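Local coordinates for dimeric protein of unknown function and ferredoxin-like fold (Bacteroides fragilis, PDB 3FMB) that is of unknown function but forms a dimer of ferredoxin-like subunits belonging to the stress-responsive A/B barrel (Dabb) family, at residues V25-R30 with E106-R111; F45-E50 with I62-L66; L52-I56 with H94-V98. One frame throughout, in Å; residues are numbered along the deposited sequence.

Contact 1 (V25-R30 with E106-R111); sequences VLFKLR and ETKESR. With SO4 (sulfate ion), chain C.
Lys28 and Ser110 form a hydrogen-bonded antiparallel pair between strand 25-29 and strand 108-111, Lys28 N reaching Ser110 O at 3.0 Å, and the register then slips by one residue. At the slip Lys28 O takes two donors, Ser110 N and, at 2.8 Å, Glu109 N, so that Glu109 and Ser110 both stand opposite Lys28: a classic beta bulge. It joins the first and last strands in chain order, neighbours in the ferredoxin-like sheet. Past the strand ends, Arg30 N still bonds straight to Thr107 O (2.8 Å, 173° at the hydrogen). In one of its two conformers Arg30 bends at chi3 (-81°), bringing NH2 to Glu106 O at 3.1 Å, with the acceptor in the guanidinium plane, and NH1 to a salt bridge with Asp32. On the face bearing Phe27 and Arg111, these side chains run side by side, Phe27 CE1 lying 3.7 Å from Arg111 CG, while Val25 CG1 packs against that methylene. Extended from CG to NE, Arg111 presents the edge of its guanidinium to the sulfate, NE donating to O4 at 3.0 Å and NH2 to O3 at 2.7 Å. His23 also binds this ion, and Arg111 NH1 pairs with Glu72 of the second subunit.

Contact 2 (F45-E50 with I62-L66); sequences FKEAIE and IEVGL
Val64 and Ile49 meet in the helix-on-sheet layer of the ferredoxin-like fold, where the last turns of helix 35-50 lie over strand 61-66, the outermost strand of the subunit's own sheet, running nearly antiparallel to it (170°) with the short axes 7.7 Å apart. Val64 is the centre of the contact. Its CG2 presses on Ile49 CG2 at 3.5 Å, a tight carbon pair, and lies near Phe45 CE2; its CG1 lies against Lys46 CB. Ile49 turns its CG2 methyl, which stands opposite the backbone N, to the strand, where it also meets Ile62 CD1 at 3.5 Å, and Ile49 CG1 sits over one face of the Phe45 ring. Lys46 slides past Val64 in the opposite sense and curls at its last torsion (68°), so NZ reaches Val64 O at 2.9 Å. Glu50 OE2 accepts Val64 N at 3.0 Å in an almost straight bond (177°) on its anti side and Lys46 NZ at 3.0 Å on its syn side, both from the same face of the carboxylate. Lys46 and Glu50, joined by a salt bridge, thus satisfy the carbonyl and N-H of Val64, and the ammonium probably favours the charged form of Glu50.

Contact 3 (L52-I56 with H94-V98); sequences LPAKI and HPEHV
Ile56 and His94 meet where the loop that follows helix 35-50 packs against the start of helix 95-102, a junction on the helical side of the ferredoxin-like fold. Apolar and CH-pi contacts carry most of it. The two side chains come from opposite directions, and Ile56 CG1 lies 3.7 Å from the centroid of the His94 imidazole, only 4° off the ring normal, while CD1 of the same side chain settles by His94 CG at 3.6 Å. Leu52 divides its branches between two residues of the helix: CD2 touches Glu96 CB at 3.6 Å, and CD1 approaches the edge of the His97 ring, near its plane, 4.0 Å from His97 CD2. Tyr91 of helix 85-93 touches both Leu52 and Ile56 and also meets the His97 ring.

Electrostatic contact is looser. Lys55 and Glu96 cross obliquely through their methylenes, and both chains bend at chi2; in one of two Lys55 conformers, NZ is 4.4 Å from Glu96 OE1, beyond salt-bridge distance.

No hydrogen bond joins the segments; those present lie within each one, and His97 ND1 bonds to Ala92 O of the preceding helix. Leu52 O accepts both Lys55 N and Ile56 N, holding the turn closed. At the N-cap, His94 turns its ring toward Ile56, CG anti to the backbone N (chi1 -170°), and ND1 accepts Glu96 N, which lies close to the ring plane, at 3.1 Å.

In the fold
Contacts 1 and 2 serve the same sheet in different ways: contact 1 joins two of its strands through their backbones, whereas contact 2 lays a helix on its outermost strand through side chains. They touch where Phe27 meets Phe45, and both reach the second subunit. Contact 3 involves no strand and no other chain, and relies on apolar and ring packing instead of bonds between its segments. Ile49 against His97 and Ile62 against Pro53 connect it to contact 2. Contact 2 lies nearest the chain's centre and none of its touching residues is fully exposed; contacts 1 and 3 lie farther out and include exposed ones. Contacts 2 and 3 both fall within the loop closed by contact 1.

Contact 1 (V25-R30 with E106-R111)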
ATOM      1  N   VAL A  25       2.003  -1.812   3.752  1.00 22.43           N
ATOM      2  CA  VAL A  25       3.360  -2.282   3.360  1.00 25.46           C
ATOM      3  C   VAL A  25       3.225  -3.100   2.071  1.00 26.56           C
ATOM      4  O   VAL A  25       2.349  -3.960   1.964  1.00 29.12           O
ATOM      5  CB  VAL A  25       4.083  -3.165   4.466  1.00 25.91           C
ATOM      6  CG1 VAL A  25       5.574  -3.432   4.072  1.00 26.27           C
ATOM      7  CG2 VAL A  25       3.935  -2.549   5.876  1.00 26.30           C
ATOM      8  N   LEU A  26       4.065  -2.781   1.092  1.00 25.55           N
ATOM      9  CA  LEU A  26       4.173  -3.601  -0.116  1.00 25.27           C
ATOM     10  C   LEU A  26       5.577  -4.228  -0.154  1.00 24.90           C
ATOM     11  O   LEU A  26       6.575  -3.587   0.269  1.00 25.78           O
ATOM     12  CB  LEU A  26       3.955  -2.748  -1.357  1.00 24.98           C
ATOM     13  CG  LEU A  26       2.611  -2.030  -1.516  1.00 26.38           C
ATOM     14  CD1 LEU A  26       2.552  -1.239  -2.869  1.00 25.61           C
ATOM     15  CD2 LEU A  26       1.399  -2.908  -1.313  1.00 27.12           C
ATOM     16  N   PHE A  27       5.621  -5.480  -0.604  1.00 25.85           N
ATOM     17  CA  PHE A  27       6.847  -6.228  -0.776  1.00 25.49           C
ATOM     18  C   PHE A  27       7.043  -6.702  -2.233  1.00 25.54           C
ATOM     19  O   PHE A  27       6.099  -7.144  -2.919  1.00 27.33           O
ATOM     20  CB  PHE A  27       6.852  -7.475   0.115  1.00 25.43           C
ATOM     21  CG  PHE A  27       6.774  -7.188   1.567  1.00 28.06           C
ATOM     22  CD1 PHE A  27       7.922  -6.943   2.299  1.00 32.65           C
ATOM     23  CD2 PHE A  27       5.537  -7.177   2.209  1.00 31.13           C
ATOM     24  CE1 PHE A  27       7.849  -6.665   3.678  1.00 35.22           C
ATOM     25  CE2 PHE A  27       5.463  -6.918   3.579  1.00 35.74           C
ATOM     26  CZ  PHE A  27       6.599  -6.685   4.297  1.00 27.64           C
ATOM     27  N   LYS A  28       8.304  -6.697  -2.641  1.00 25.58           N
ATOM     28  CA  LYS A  28       8.750  -7.260  -3.908  1.00 26.61           C
ATOM     29  C   LYS A  28       9.823  -8.305  -3.608  1.00 24.77           C
ATOM     30  O   LYS A  28      10.804  -8.073  -2.892  1.00 26.45           O
ATOM     31  CB  LYS A  28       9.281  -6.142  -4.805  1.00 27.90           C
ATOM     32  CG  LYS A  28       9.695  -6.631  -6.196  1.00 28.46           C
ATOM     33  CD  LYS A  28       9.957  -5.447  -7.159  1.00 31.55           C
ATOM     34  CE  LYS A  28      10.479  -5.931  -8.498  1.00 40.89           C
ATOM     35  NZ  LYS A  28      10.172  -4.965  -9.618  1.00 41.43           N
ATOM     36  N   LEU A  29       9.655  -9.469  -4.186  1.00 24.29           N
ATOM     37  CA  LEU A  29      10.586 -10.536  -3.994  1.00 25.38           C
ATOM     38  C   LEU A  29      11.604 -10.468  -5.114  1.00 23.62           C
ATOM     39  O   LEU A  29      11.315  -9.935  -6.195  1.00 24.91           O
ATOM     40  CB  LEU A  29       9.857 -11.870  -4.007  1.00 23.20           C
ATOM     41  CG  LEU A  29       8.780 -12.050  -2.926  1.00 25.93           C
ATOM     42  CD1 LEU A  29       8.275 -13.509  -3.140  1.00 23.02           C
ATOM     43  CD2 LEU A  29       9.298 -11.781  -1.505  1.00 24.80           C
ATOM     44  N   ARG A  30      12.790 -11.019  -4.881  0.50 25.34           N
ATOM     45  CA  ARG A  30      13.862 -10.968  -5.898  0.50 25.50           C
ATOM     46  C   ARG A  30      13.432 -11.603  -7.218  0.50 26.49           C
ATOM     47  O   ARG A  30      12.846 -12.684  -7.244  0.50 26.57           O
ATOM     48  CB  ARG A  30      15.147 -11.671  -5.429  0.50 25.26           C
ATOM     49  CG  ARG A  30      15.783 -11.120  -4.199  0.50 28.48           C
ATOM     50  CD  ARG A  30      17.087 -11.855  -3.901  0.50 27.81           C
ATOM     51  NE  ARG A  30      16.829 -13.125  -3.232  0.50 24.58           N
ATOM     52  CZ  ARG A  30      16.950 -14.331  -3.783  0.50 26.76           C
ATOM     53  NH1 ARG A  30      17.347 -14.481  -5.038  0.50 27.62           N
ATOM     54  NH2 ARG A  30      16.684 -15.400  -3.050  0.50 35.95           N
ATOM     55  N   GLU A 106      14.458 -14.789   3.120  1.00 26.25           N
ATOM     56  CA  GLU A 106      15.353 -15.355   2.121  1.00 29.24           C
ATOM     57  C   GLU A 106      15.121 -14.817   0.711  1.00 30.46           C
ATOM     58  O   GLU A 106      16.051 -14.826  -0.100  1.00 29.40           O
ATOM     59  CB  GLU A 106      15.233 -16.884   2.082  1.00 30.52           C
ATOM     60  CG  GLU A 106      16.132 -17.583   3.031  1.00 43.67           C
ATOM     61  CD  GLU A 106      17.622 -17.328   2.737  1.00 48.84           C
ATOM     62  OE1 GLU A 106      18.135 -17.736   1.655  1.00 54.05           O
ATOM     63  OE2 GLU A 106      18.254 -16.693   3.609  1.00 65.86           O
ATOM     64  N   THR A 107      13.887 -14.408   0.412  1.00 28.89           N
ATOM     65  CA  THR A 107      13.508 -14.033  -0.963  1.00 26.88           C
ATOM     66  C   THR A 107      13.214 -12.554  -1.206  1.00 28.59           C
ATOM     67  O   THR A 107      13.145 -12.124  -2.358  1.00 25.97           O
ATOM     68  CB  THR A 107      12.334 -14.887  -1.464  1.00 27.34           C
ATOM     69  OG1 THR A 107      11.197 -14.716  -0.614  1.00 25.81           O
ATOM     70  CG2 THR A 107      12.721 -16.388  -1.507  1.00 26.33           C
ATOM     71  N   LYS A 108      13.047 -11.777  -0.130  1.00 26.54           N
ATOM     72  CA  LYS A 108      12.677 -10.359  -0.227  1.00 29.36           C
ATOM     73  C   LYS A 108      13.757  -9.539  -0.943  1.00 28.97           C
ATOM     74  O   LYS A 108      14.968  -9.731  -0.716  1.00 25.12           O
ATOM     75  CB  LYS A 108      12.435  -9.784   1.193  1.00 29.65           C
ATOM     76  CG  LYS A 108      12.117  -8.292   1.233  1.00 34.66           C
ATOM     77  CD  LYS A 108      11.740  -7.765   2.672  1.00 39.55           C
ATOM     78  CE  LYS A 108      12.894  -7.942   3.683  1.00 51.27           C
ATOM     79  NZ  LYS A 108      12.742  -6.943   4.829  1.00 56.32           N
ATOM     80  N   GLU A 109      13.313  -8.631  -1.803  1.00 26.54           N
ATOM     81  CA  GLU A 109      14.155  -7.642  -2.443  1.00 25.76           C
ATOM     82  C   GLU A 109      13.890  -6.253  -1.860  1.00 28.26           C
ATOM     83  O   GLU A 109      14.839  -5.539  -1.509  1.00 26.99           O
ATOM     84  CB  GLU A 109      13.912  -7.663  -3.950  1.00 26.84           C
ATOM     85  CG  GLU A 109      14.724  -6.692  -4.769  1.00 29.61           C
ATOM     86  CD  GLU A 109      16.229  -6.849  -4.673  1.00 43.23           C
ATOM     87  OE1 GLU A 109      16.746  -7.863  -4.149  1.00 45.29           O
ATOM     88  OE2 GLU A 109      16.909  -5.923  -5.164  1.00 58.05           O
ATOM     89  N   SER A 110      12.626  -5.858  -1.778  1.00 25.92           N
ATOM     90  CA  SER A 110      12.268  -4.483  -1.361  1.00 27.56           C
ATOM     91  C   SER A 110      11.029  -4.476  -0.507  1.00 26.29           C
ATOM     92  O   SER A 110      10.145  -5.343  -0.661  1.00 26.31           O
ATOM     93  CB  SER A 110      12.032  -3.584  -2.588  1.00 29.56           C
ATOM     94  OG  SER A 110      13.101  -3.657  -3.503  1.00 30.71           O
ATOM     95  N   ARG A 111      10.987  -3.503   0.407  1.00 27.70           N
ATOM     96  CA  ARG A 111       9.835  -3.192   1.238  1.00 27.68           C
ATOM     97  C   ARG A 111       9.565  -1.695   1.131  1.00 29.54           C
ATOM     98  O   ARG A 111      10.465  -0.862   1.292  1.00 27.19           O
ATOM     99  CB  ARG A 111      10.117  -3.561   2.695  1.00 28.20           C
ATOM    100  CG  ARG A 111       9.070  -3.126   3.687  1.00 29.83           C
ATOM    101  CD  ARG A 111       9.530  -3.427   5.110  1.00 30.83           C
ATOM    102  NE  ARG A 111       8.609  -2.910   6.134  1.00 27.05           N
ATOM    103  CZ  ARG A 111       8.570  -1.665   6.582  1.00 27.57           C
ATOM    104  NH1 ARG A 111       9.354  -0.737   6.090  1.00 25.39           N
ATOM    105  NH2 ARG A 111       7.689  -1.339   7.505  1.00 25.07           N
TER
HETATM  106  S   SO4 C 100       5.958  -4.412   8.840  1.00 31.69           S
HETATM  107  O1  SO4 C 100       4.471  -4.785   8.776  1.00 27.09           O
HETATM  108  O2  SO4 C 100       6.716  -5.187   9.820  1.00 31.91           O
HETATM  109  O3  SO4 C 100       6.218  -2.981   9.135  1.00 29.92           O
HETATM  110  O4  SO4 C 100       6.644  -4.734   7.564  1.00 32.59           O

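Contact 2 (F45-E50 with I62-L66)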
ATOM      1  N   PHE A  45       3.271 -16.531   3.904  1.00 28.23           N
ATOM      2  CA  PHE A  45       3.237 -15.196   4.518  1.00 26.60           C
ATOM      3  C   PHE A  45       1.806 -14.729   4.732  1.00 28.75           C
ATOM      4  O   PHE A  45       1.470 -14.314   5.808  1.00 26.55           O
ATOM      5  CB  PHE A  45       3.964 -14.195   3.640  1.00 28.62           C
ATOM      6  CG  PHE A  45       3.994 -12.803   4.208  1.00 27.37           C
ATOM      7  CD1 PHE A  45       4.792 -12.513   5.321  1.00 27.00           C
ATOM      8  CD2 PHE A  45       3.216 -11.791   3.675  1.00 25.95           C
ATOM      9  CE1 PHE A  45       4.836 -11.231   5.849  1.00 26.32           C
ATOM     10  CE2 PHE A  45       3.271 -10.486   4.225  1.00 24.26           C
ATOM     11  CZ  PHE A  45       4.089 -10.248   5.314  1.00 26.70           C
ATOM     12  N   LYS A  46       0.970 -14.843   3.703  1.00 27.84           N
ATOM     13  CA  LYS A  46      -0.451 -14.449   3.811  1.00 28.43           C
ATOM     14  C   LYS A  46      -1.130 -15.187   4.964  1.00 28.78           C
ATOM     15  O   LYS A  46      -1.795 -14.553   5.785  1.00 29.14           O
ATOM     16  CB  LYS A  46      -1.203 -14.734   2.517  1.00 29.19           C
ATOM     17  CG  LYS A  46      -2.732 -14.547   2.566  1.00 27.85           C
ATOM     18  CD  LYS A  46      -3.286 -14.592   1.145  1.00 31.81           C
ATOM     19  CE  LYS A  46      -4.770 -14.657   1.106  1.00 33.29           C
ATOM     20  NZ  LYS A  46      -5.251 -13.415   1.573  1.00 33.66           N
ATOM     21  N   GLU A  47      -0.960 -16.508   5.011  0.50 27.60           N
ATOM     22  CA  GLU A  47      -1.533 -17.334   6.079  0.50 29.33           C
ATOM     23  C   GLU A  47      -1.042 -16.916   7.463  0.50 26.95           C
ATOM     24  O   GLU A  47      -1.830 -16.863   8.405  0.50 26.71           O
ATOM     25  CB  GLU A  47      -1.199 -18.813   5.852  0.50 29.12           C
ATOM     26  CG  GLU A  47      -1.895 -19.778   6.803  0.50 28.08           C
ATOM     27  CD  GLU A  47      -1.320 -21.191   6.732  0.50 34.09           C
ATOM     28  OE1 GLU A  47      -2.100 -22.135   6.495  0.50 44.44           O
ATOM     29  OE2 GLU A  47      -0.084 -21.358   6.913  0.50 44.24           O
ATOM     30  N   ALA A  48       0.258 -16.641   7.578  1.00 27.72           N
ATOM     31  CA  ALA A  48       0.885 -16.307   8.865  1.00 29.55           C
ATOM     32  C   ALA A  48       0.406 -14.947   9.376  1.00 27.53           C
ATOM     33  O   ALA A  48       0.090 -14.812  10.564  1.00 25.96           O
ATOM     34  CB  ALA A  48       2.430 -16.343   8.747  1.00 27.51           C
ATOM     35  N   ILE A  49       0.351 -13.957   8.483  1.00 26.97           N
ATOM     36  CA  ILE A  49      -0.146 -12.622   8.850  1.00 26.90           C
ATOM     37  C   ILE A  49      -1.609 -12.649   9.257  1.00 28.89           C
ATOM     38  O   ILE A  49      -2.013 -12.044  10.264  1.00 27.46           O
ATOM     39  CB  ILE A  49       0.069 -11.594   7.724  1.00 27.13           C
ATOM     40  CG1 ILE A  49       1.582 -11.345   7.510  1.00 24.99           C
ATOM     41  CG2 ILE A  49      -0.686 -10.276   8.051  1.00 26.71           C
ATOM     42  CD1 ILE A  49       2.368 -10.648   8.712  1.00 24.54           C
ATOM     43  N   GLU A  50      -2.413 -13.382   8.499  1.00 31.14           N
ATOM     44  CA  GLU A  50      -3.837 -13.408   8.729  1.00 33.20           C
ATOM     45  C   GLU A  50      -4.229 -14.174  10.023  1.00 31.99           C
ATOM     46  O   GLU A  50      -5.299 -13.941  10.549  1.00 33.21           O
ATOM     47  CB  GLU A  50      -4.561 -13.858   7.444  1.00 34.09           C
ATOM     48  CG  GLU A  50      -4.410 -12.744   6.363  1.00 32.66           C
ATOM     49  CD  GLU A  50      -5.164 -12.976   5.050  1.00 41.29           C
ATOM     50  OE1 GLU A  50      -5.585 -14.115   4.810  1.00 31.91           O
ATOM     51  OE2 GLU A  50      -5.345 -12.000   4.261  1.00 33.60           O
ATOM     52  N   ILE A  62      -6.425  -6.414   9.543  1.00 25.00           N
ATOM     53  CA  ILE A  62      -5.229  -6.806   8.782  1.00 27.03           C
ATOM     54  C   ILE A  62      -5.649  -7.738   7.648  1.00 27.49           C
ATOM     55  O   ILE A  62      -6.565  -8.538   7.774  1.00 28.12           O
ATOM     56  CB  ILE A  62      -4.100  -7.458   9.666  1.00 24.77           C
ATOM     57  CG1 ILE A  62      -2.738  -7.463   8.967  1.00 32.21           C
ATOM     58  CG2 ILE A  62      -4.577  -8.878  10.222  1.00 28.99           C
ATOM     59  CD1 ILE A  62      -1.514  -7.481   9.949  1.00 25.70           C
ATOM     60  N   GLU A  63      -5.021  -7.553   6.501  1.00 26.93           N
ATOM     61  CA  GLU A  63      -5.181  -8.481   5.401  1.00 28.20           C
ATOM     62  C   GLU A  63      -3.939  -8.455   4.533  1.00 26.30           C
ATOM     63  O   GLU A  63      -3.230  -7.431   4.480  1.00 26.26           O
ATOM     64  CB  GLU A  63      -6.402  -8.108   4.567  1.00 29.79           C
ATOM     65  CG  GLU A  63      -6.243  -6.835   3.783  1.00 29.57           C
ATOM     66  CD  GLU A  63      -7.535  -6.299   3.203  1.00 33.06           C
ATOM     67  OE1 GLU A  63      -8.627  -6.708   3.649  1.00 34.59           O
ATOM     68  OE2 GLU A  63      -7.453  -5.421   2.323  1.00 31.92           O
ATOM     69  N   VAL A  64      -3.690  -9.583   3.857  1.00 27.73           N
ATOM     70  CA  VAL A  64      -2.598  -9.667   2.884  1.00 27.73           C
ATOM     71  C   VAL A  64      -3.198  -9.932   1.506  1.00 26.11           C
ATOM     72  O   VAL A  64      -3.983 -10.869   1.344  1.00 26.08           O
ATOM     73  CB  VAL A  64      -1.570 -10.749   3.269  1.00 28.36           C
ATOM     74  CG1 VAL A  64      -0.588 -11.011   2.115  1.00 23.52           C
ATOM     75  CG2 VAL A  64      -0.849 -10.311   4.568  1.00 26.73           C
ATOM     76  N   GLY A  65      -2.803  -9.104   0.551  1.00 25.44           N
ATOM     77  CA  GLY A  65      -3.218  -9.225  -0.832  1.00 26.29           C
ATOM     78  C   GLY A  65      -2.060  -9.682  -1.695  1.00 25.23           C
ATOM     79  O   GLY A  65      -0.959  -9.194  -1.592  1.00 27.14           O
ATOM     80  N   LEU A  66      -2.329 -10.663  -2.543  1.00 26.19           N
ATOM     81  CA  LEU A  66      -1.332 -11.154  -3.496  1.00 25.67           C
ATOM     82  C   LEU A  66      -1.649 -10.591  -4.893  1.00 24.28           C
ATOM     83  O   LEU A  66      -2.791 -10.662  -5.359  1.00 24.12           O
ATOM     84  CB  LEU A  66      -1.310 -12.703  -3.470  1.00 25.76           C
ATOM     85  CG  LEU A  66      -1.006 -13.378  -2.125  1.00 25.94           C
ATOM     86  CD1 LEU A  66      -0.867 -14.883  -2.337  1.00 27.90           C
ATOM     87  CD2 LEU A  66       0.262 -12.703  -1.521  1.00 25.65           C
TER

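Contact 3 (L52-I56 with H94-V98)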
ATOM      1  N   LEU A  52      -2.574 -13.608  12.841  1.00 26.60           N
ATOM      2  CA  LEU A  52      -2.073 -12.779  13.940  1.00 27.29           C
ATOM      3  C   LEU A  52      -3.128 -12.108  14.808  1.00 24.98           C
ATOM      4  O   LEU A  52      -2.899 -11.939  15.996  1.00 24.85           O
ATOM      5  CB  LEU A  52      -1.112 -11.709  13.396  1.00 25.32           C
ATOM      6  CG  LEU A  52       0.219 -12.166  12.779  1.00 26.07           C
ATOM      7  CD1 LEU A  52       0.983 -10.941  12.256  1.00 25.79           C
ATOM      8  CD2 LEU A  52       1.030 -12.964  13.808  1.00 23.62           C
ATOM      9  N   PRO A  53      -4.275 -11.693  14.239  1.00 25.40           N
ATOM     10  CA  PRO A  53      -5.241 -11.029  15.156  1.00 28.21           C
ATOM     11  C   PRO A  53      -5.612 -11.801  16.426  1.00 28.30           C
ATOM     12  O   PRO A  53      -5.838 -11.182  17.468  1.00 29.85           O
ATOM     13  CB  PRO A  53      -6.455 -10.747  14.248  1.00 27.62           C
ATOM     14  CG  PRO A  53      -5.878 -10.686  12.859  1.00 27.82           C
ATOM     15  CD  PRO A  53      -4.755 -11.685  12.839  1.00 26.25           C
ATOM     16  N   ALA A  54      -5.633 -13.130  16.375  1.00 29.71           N
ATOM     17  CA  ALA A  54      -5.910 -13.944  17.564  1.00 29.39           C
ATOM     18  C   ALA A  54      -4.800 -13.894  18.629  1.00 30.57           C
ATOM     19  O   ALA A  54      -5.056 -14.159  19.817  1.00 29.66           O
ATOM     20  CB  ALA A  54      -6.162 -15.377  17.162  1.00 28.51           C
ATOM     21  N   LYS A  55      -3.585 -13.581  18.191  0.50 29.22           N
ATOM     22  CA  LYS A  55      -2.416 -13.478  19.055  0.50 29.70           C
ATOM     23  C   LYS A  55      -2.145 -12.025  19.470  0.50 29.78           C
ATOM     24  O   LYS A  55      -1.717 -11.775  20.585  0.50 28.48           O
ATOM     25  CB  LYS A  55      -1.182 -14.031  18.331  0.50 30.97           C
ATOM     26  CG  LYS A  55      -1.238 -15.525  17.971  0.50 31.96           C
ATOM     27  CD  LYS A  55      -1.597 -16.384  19.185  0.50 31.13           C
ATOM     28  CE  LYS A  55      -1.240 -17.857  19.000  0.50 33.97           C
ATOM     29  NZ  LYS A  55       0.032 -18.222  19.692  0.50 38.10           N
ATOM     30  N   ILE A  56      -2.429 -11.074  18.582  1.00 28.91           N
ATOM     31  CA  ILE A  56      -2.044  -9.665  18.769  1.00 28.76           C
ATOM     32  C   ILE A  56      -3.277  -8.772  18.799  1.00 29.88           C
ATOM     33  O   ILE A  56      -3.828  -8.386  17.754  1.00 30.19           O
ATOM     34  CB  ILE A  56      -1.070  -9.162  17.663  1.00 28.77           C
ATOM     35  CG1 ILE A  56       0.066 -10.168  17.431  1.00 26.52           C
ATOM     36  CG2 ILE A  56      -0.539  -7.763  18.055  1.00 28.37           C
ATOM     37  CD1 ILE A  56       1.153  -9.756  16.375  1.00 23.72           C
ATOM     38  N   HIS A  94       6.319  -7.827  17.796  1.00 22.38           N
ATOM     39  CA  HIS A  94       5.709  -8.974  18.457  1.00 23.34           C
ATOM     40  C   HIS A  94       6.307 -10.271  17.878  1.00 23.84           C
ATOM     41  O   HIS A  94       6.437 -10.385  16.679  1.00 23.48           O
ATOM     42  CB  HIS A  94       4.189  -8.956  18.282  1.00 22.99           C
ATOM     43  CG  HIS A  94       3.461  -9.959  19.121  1.00 22.88           C
ATOM     44  ND1 HIS A  94       3.467 -11.310  18.841  1.00 24.88           N
ATOM     45  CD2 HIS A  94       2.639  -9.800  20.185  1.00 23.44           C
ATOM     46  CE1 HIS A  94       2.698 -11.936  19.716  1.00 26.11           C
ATOM     47  NE2 HIS A  94       2.206 -11.045  20.555  1.00 27.55           N
ATOM     48  N   PRO A  95       6.671 -11.238  18.735  1.00 23.08           N
ATOM     49  CA  PRO A  95       7.330 -12.449  18.262  1.00 22.95           C
ATOM     50  C   PRO A  95       6.594 -13.189  17.148  1.00 24.88           C
ATOM     51  O   PRO A  95       7.228 -13.735  16.234  1.00 23.04           O
ATOM     52  CB  PRO A  95       7.408 -13.312  19.526  1.00 24.46           C
ATOM     53  CG  PRO A  95       7.473 -12.335  20.622  1.00 20.00           C
ATOM     54  CD  PRO A  95       6.536 -11.263  20.213  1.00 21.99           C
ATOM     55  N   GLU A  96       5.267 -13.199  17.225  1.00 26.02           N
ATOM     56  CA  GLU A  96       4.433 -13.866  16.230  1.00 27.87           C
ATOM     57  C   GLU A  96       4.512 -13.134  14.888  1.00 28.55           C
ATOM     58  O   GLU A  96       4.520 -13.755  13.828  1.00 24.39           O
ATOM     59  CB  GLU A  96       2.983 -13.926  16.732  1.00 31.08           C
ATOM     60  CG  GLU A  96       2.825 -14.686  18.036  1.00 40.51           C
ATOM     61  CD  GLU A  96       3.335 -16.050  17.904  1.00 40.72           C
ATOM     62  OE1 GLU A  96       3.036 -16.667  16.873  1.00 38.43           O
ATOM     63  OE2 GLU A  96       4.070 -16.492  18.785  1.00 35.20           O
ATOM     64  N   HIS A  97       4.551 -11.808  14.944  1.00 26.39           N
ATOM     65  CA  HIS A  97       4.741 -11.038  13.738  1.00 26.42           C
ATOM     66  C   HIS A  97       6.153 -11.209  13.144  1.00 26.52           C
ATOM     67  O   HIS A  97       6.328 -11.383  11.918  1.00 25.33           O
ATOM     68  CB  HIS A  97       4.464  -9.540  13.932  1.00 23.92           C
ATOM     69  CG  HIS A  97       4.800  -8.770  12.702  1.00 26.52           C
ATOM     70  ND1 HIS A  97       5.949  -8.018  12.591  1.00 28.09           N
ATOM     71  CD2 HIS A  97       4.248  -8.808  11.463  1.00 28.97           C
ATOM     72  CE1 HIS A  97       6.036  -7.546  11.360  1.00 30.63           C
ATOM     73  NE2 HIS A  97       5.040  -8.041  10.649  1.00 24.07           N
ATOM     74  N   VAL A  98       7.161 -11.167  14.002  1.00 27.18           N
ATOM     75  CA  VAL A  98       8.538 -11.368  13.546  1.00 26.33           C
ATOM     76  C   VAL A  98       8.678 -12.701  12.820  1.00 25.58           C
ATOM     77  O   VAL A  98       9.309 -12.761  11.740  1.00 26.80           O
ATOM     78  CB  VAL A  98       9.543 -11.260  14.714  1.00 22.78           C
ATOM     79  CG1 VAL A  98      10.951 -11.716  14.296  1.00 26.56           C
ATOM     80  CG2 VAL A  98       9.598  -9.802  15.276  1.00 22.91           C
TER